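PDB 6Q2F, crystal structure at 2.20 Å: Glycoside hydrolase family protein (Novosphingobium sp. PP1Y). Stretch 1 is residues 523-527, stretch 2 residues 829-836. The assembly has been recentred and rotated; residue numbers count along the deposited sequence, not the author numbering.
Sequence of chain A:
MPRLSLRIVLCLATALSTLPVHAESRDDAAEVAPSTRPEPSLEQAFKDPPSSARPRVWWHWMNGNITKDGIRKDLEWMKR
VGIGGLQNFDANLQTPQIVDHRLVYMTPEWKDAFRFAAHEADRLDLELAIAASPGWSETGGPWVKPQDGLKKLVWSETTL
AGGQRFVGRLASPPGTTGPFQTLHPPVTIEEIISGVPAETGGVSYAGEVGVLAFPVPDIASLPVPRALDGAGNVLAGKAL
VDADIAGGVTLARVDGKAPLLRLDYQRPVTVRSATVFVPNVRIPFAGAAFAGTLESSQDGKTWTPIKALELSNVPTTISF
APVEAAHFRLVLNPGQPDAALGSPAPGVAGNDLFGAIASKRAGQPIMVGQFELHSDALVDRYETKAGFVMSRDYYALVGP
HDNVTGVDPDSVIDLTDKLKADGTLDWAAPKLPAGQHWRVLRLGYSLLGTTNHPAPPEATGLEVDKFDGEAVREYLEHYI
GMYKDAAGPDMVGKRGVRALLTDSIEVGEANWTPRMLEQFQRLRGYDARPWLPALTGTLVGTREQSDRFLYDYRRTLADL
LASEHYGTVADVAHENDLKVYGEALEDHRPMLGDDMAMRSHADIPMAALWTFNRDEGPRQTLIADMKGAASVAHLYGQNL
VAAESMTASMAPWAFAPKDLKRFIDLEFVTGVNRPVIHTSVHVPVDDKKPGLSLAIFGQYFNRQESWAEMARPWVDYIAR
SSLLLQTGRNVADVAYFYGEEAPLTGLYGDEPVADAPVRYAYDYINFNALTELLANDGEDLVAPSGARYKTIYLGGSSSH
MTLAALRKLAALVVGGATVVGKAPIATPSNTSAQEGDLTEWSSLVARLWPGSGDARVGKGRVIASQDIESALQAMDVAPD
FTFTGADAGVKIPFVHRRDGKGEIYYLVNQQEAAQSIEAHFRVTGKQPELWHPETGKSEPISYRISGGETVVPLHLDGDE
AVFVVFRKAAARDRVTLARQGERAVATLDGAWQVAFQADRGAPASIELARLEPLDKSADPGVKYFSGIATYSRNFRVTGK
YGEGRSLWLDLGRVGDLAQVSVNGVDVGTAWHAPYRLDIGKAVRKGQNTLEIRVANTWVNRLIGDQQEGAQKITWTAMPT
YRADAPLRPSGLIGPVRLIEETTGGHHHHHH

Stretch 1 (523-527) LRGYD
Stretch 2, residues 829-836: SNTSAQEG

A single direct hydrogen bond joins these two stretches, and it runs from a side chain in one helix to a backbone carbonyl at the end of another: Thr 831 OG1 donates to Arg 524 O at 2.7 Å. Thr 831 has chi1 m (-70°) and a CA-to-CB bond pointing sideways; its hydroxyl can donate to the carbonyl and still accept from water. Although more than 300 residues separate them in sequence, Arg 524 and Thr 831 bring their CA atoms within 5.8 Å, and Tyr 526 and Gln 834 follow, CA to CA, at 6.4 Å.

In stretch 1 the helix ends at Arg 524 (phi/psi -103/-15), and Gly 525 leaves it at 84/9. A CB here would point toward stretch 2, jam against the preceding carbonyl O and lie 2.3 Å from Glu 835 OE2, so glycine suits both the turn and the packing. Gly 525 CA lies 3.7 Å from Glu 835 OE2. Tyr 526 then extends the chain (-149/164), followed by Asp 527 at -78/121.

Stretch 2 enters its helix through a cap. Ser 829 OG (-112/155, chi1 t) accepts from Thr 831 N, 3.0 Å away and nearly linear at 167°, satisfying an amide near the helix start. Asn 830 is at -88/-5 (chi1 m, chi2 -27°, CA-to-CB toward stretch 1); helical angles follow from Thr 831 to Gln 834, with Gln 834 N bonded to Asn 830 O at 2.8 Å and Glu 835 N to Thr 831 O at 2.9 Å. Gly 836, at 80/21, closes a Schellman motif, Gly 836 N reaching Ala 833 O at 3.2 Å; glycine readily adopts this positive phi.

Tyr 526 supplies the broad surface of the contact. Its CA-to-CB bond points toward stretch 2, and chi1 p with chi2 -80° lays one ring face against Gln 834 CG, 3.7 Å from the Tyr 526 ring centroid and 21° off the normal, a CH-pi contact. Chi1 m of Gln 834 places CG there; chi2 m and chi3 -49° set the amide. Tyr 526 OH packs 3.4 Å from Asn 830 CB, while the polar ends of both side chains bond elsewhere in the structure.

Waters bridge polar atoms of the two stretches. One accepts from Arg 524 NE at 3.0 Å and donates to Thr 831 OG1 at 2.9 Å; the arginine's m, m, p rotamer places NE, and chi4 89° turns the guanidinium about it. Another donates to Gly 525 O (3.0 Å) and Glu 835 OE2 (2.7 Å). Glu 835 (m, t, chi3 -38°) starts sideways, but its carboxylate comes nearer to stretch 1.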

# COMPACT_ATOMS: atom_id res chain seq x y z
N LEU A 523 -7.54 26.89 -0.13
CA LEU A 523 -6.39 26.10 0.30
C LEU A 523 -5.06 26.68 -0.15
O LEU A 523 -4.06 26.51 0.55
CB LEU A 523 -6.50 24.65 -0.21
CG LEU A 523 -7.56 23.74 0.43
CD1 LEU A 523 -7.92 22.54 -0.47
CD2 LEU A 523 -7.06 23.23 1.77
N ARG A 524 -5.00 27.33 -1.32
CA ARG A 524 -3.75 27.86 -1.83
C ARG A 524 -3.62 29.37 -1.66
O ARG A 524 -2.52 29.90 -1.83
CB ARG A 524 -3.59 27.52 -3.32
CG ARG A 524 -3.86 26.03 -3.67
CD ARG A 524 -2.64 25.17 -3.41
NE ARG A 524 -2.43 24.86 -2.00
CZ ARG A 524 -2.97 23.81 -1.39
NH1 ARG A 524 -3.76 22.99 -2.08
NH2 ARG A 524 -2.72 23.57 -0.10
N GLY A 525 -4.71 30.07 -1.38
CA GLY A 525 -4.65 31.49 -1.11
C GLY A 525 -4.67 32.41 -2.31
O GLY A 525 -4.42 33.60 -2.14
N TYR A 526 -4.92 31.90 -3.52
CA TYR A 526 -5.03 32.79 -4.68
C TYR A 526 -6.00 32.19 -5.69
O TYR A 526 -6.35 31.01 -5.63
CB TYR A 526 -3.66 33.05 -5.35
CG TYR A 526 -2.95 31.85 -5.99
CD1 TYR A 526 -2.23 30.95 -5.22
CD2 TYR A 526 -2.97 31.65 -7.38
CE1 TYR A 526 -1.56 29.85 -5.80
CE2 TYR A 526 -2.30 30.56 -7.97
CZ TYR A 526 -1.61 29.68 -7.18
OH TYR A 526 -0.95 28.61 -7.77
N ASP A 527 -6.44 33.04 -6.62
CA ASP A 527 -7.45 32.71 -7.62
C ASP A 527 -6.84 31.86 -8.74
O ASP A 527 -5.91 32.30 -9.42
CB ASP A 527 -8.04 34.01 -8.17
CG ASP A 527 -9.27 33.79 -9.03
OD1 ASP A 527 -9.59 32.63 -9.38
OD2 ASP A 527 -9.91 34.80 -9.38
N SER A 829 5.43 26.06 -4.81
CA SER A 829 4.10 26.66 -4.84
C SER A 829 4.18 28.14 -5.23
O SER A 829 5.20 28.80 -5.04
CB SER A 829 3.43 26.51 -3.47
OG SER A 829 2.19 27.19 -3.41
N ASN A 830 3.07 28.64 -5.79
CA ASN A 830 2.88 30.06 -6.08
C ASN A 830 2.28 30.83 -4.91
O ASN A 830 2.13 32.05 -5.01
CB ASN A 830 1.96 30.26 -7.29
CG ASN A 830 2.67 30.14 -8.60
OD1 ASN A 830 3.87 30.40 -8.69
ND2 ASN A 830 1.93 29.77 -9.65
N THR A 831 1.91 30.14 -3.83
CA THR A 831 1.17 30.78 -2.75
C THR A 831 1.94 31.99 -2.20
O THR A 831 1.38 33.09 -2.08
CB THR A 831 0.88 29.77 -1.64
OG1 THR A 831 -0.09 28.83 -2.13
CG2 THR A 831 0.33 30.46 -0.37
N SER A 832 3.22 31.81 -1.89
CA SER A 832 3.96 32.91 -1.29
C SER A 832 4.18 34.06 -2.27
O SER A 832 4.12 35.23 -1.87
CB SER A 832 5.29 32.40 -0.71
OG SER A 832 6.07 31.72 -1.67
N ALA A 833 4.40 33.77 -3.56
CA ALA A 833 4.52 34.86 -4.52
C ALA A 833 3.19 35.60 -4.67
O ALA A 833 3.15 36.84 -4.71
CB ALA A 833 5.01 34.35 -5.87
N GLN A 834 2.07 34.85 -4.73
CA GLN A 834 0.76 35.47 -4.92
C GLN A 834 0.34 36.29 -3.70
O GLN A 834 -0.35 37.30 -3.85
CB GLN A 834 -0.29 34.41 -5.21
CG GLN A 834 -0.13 33.74 -6.56
CD GLN A 834 -0.50 34.68 -7.70
OE1 GLN A 834 -1.55 35.31 -7.67
NE2 GLN A 834 0.36 34.78 -8.70
N GLU A 835 0.73 35.87 -2.50
CA GLU A 835 0.39 36.60 -1.29
C GLU A 835 1.41 37.67 -0.94
O GLU A 835 1.24 38.35 0.07
CB GLU A 835 0.22 35.62 -0.12
CG GLU A 835 -0.85 34.56 -0.37
CD GLU A 835 -1.17 33.69 0.84
OE1 GLU A 835 -0.24 33.34 1.61
OE2 GLU A 835 -2.35 33.35 1.03
N GLY A 836 2.46 37.84 -1.75
CA GLY A 836 3.44 38.88 -1.51
C GLY A 836 4.49 38.56 -0.46
O GLY A 836 5.10 39.49 0.08
O HOH W 1 -0.04 26.26 -0.80
O HOH W 2 -3.31 36.01 -3.10
O HOH W 3 -4.74 34.56 0.65
O HOH W 4 -4.30 34.61 -9.40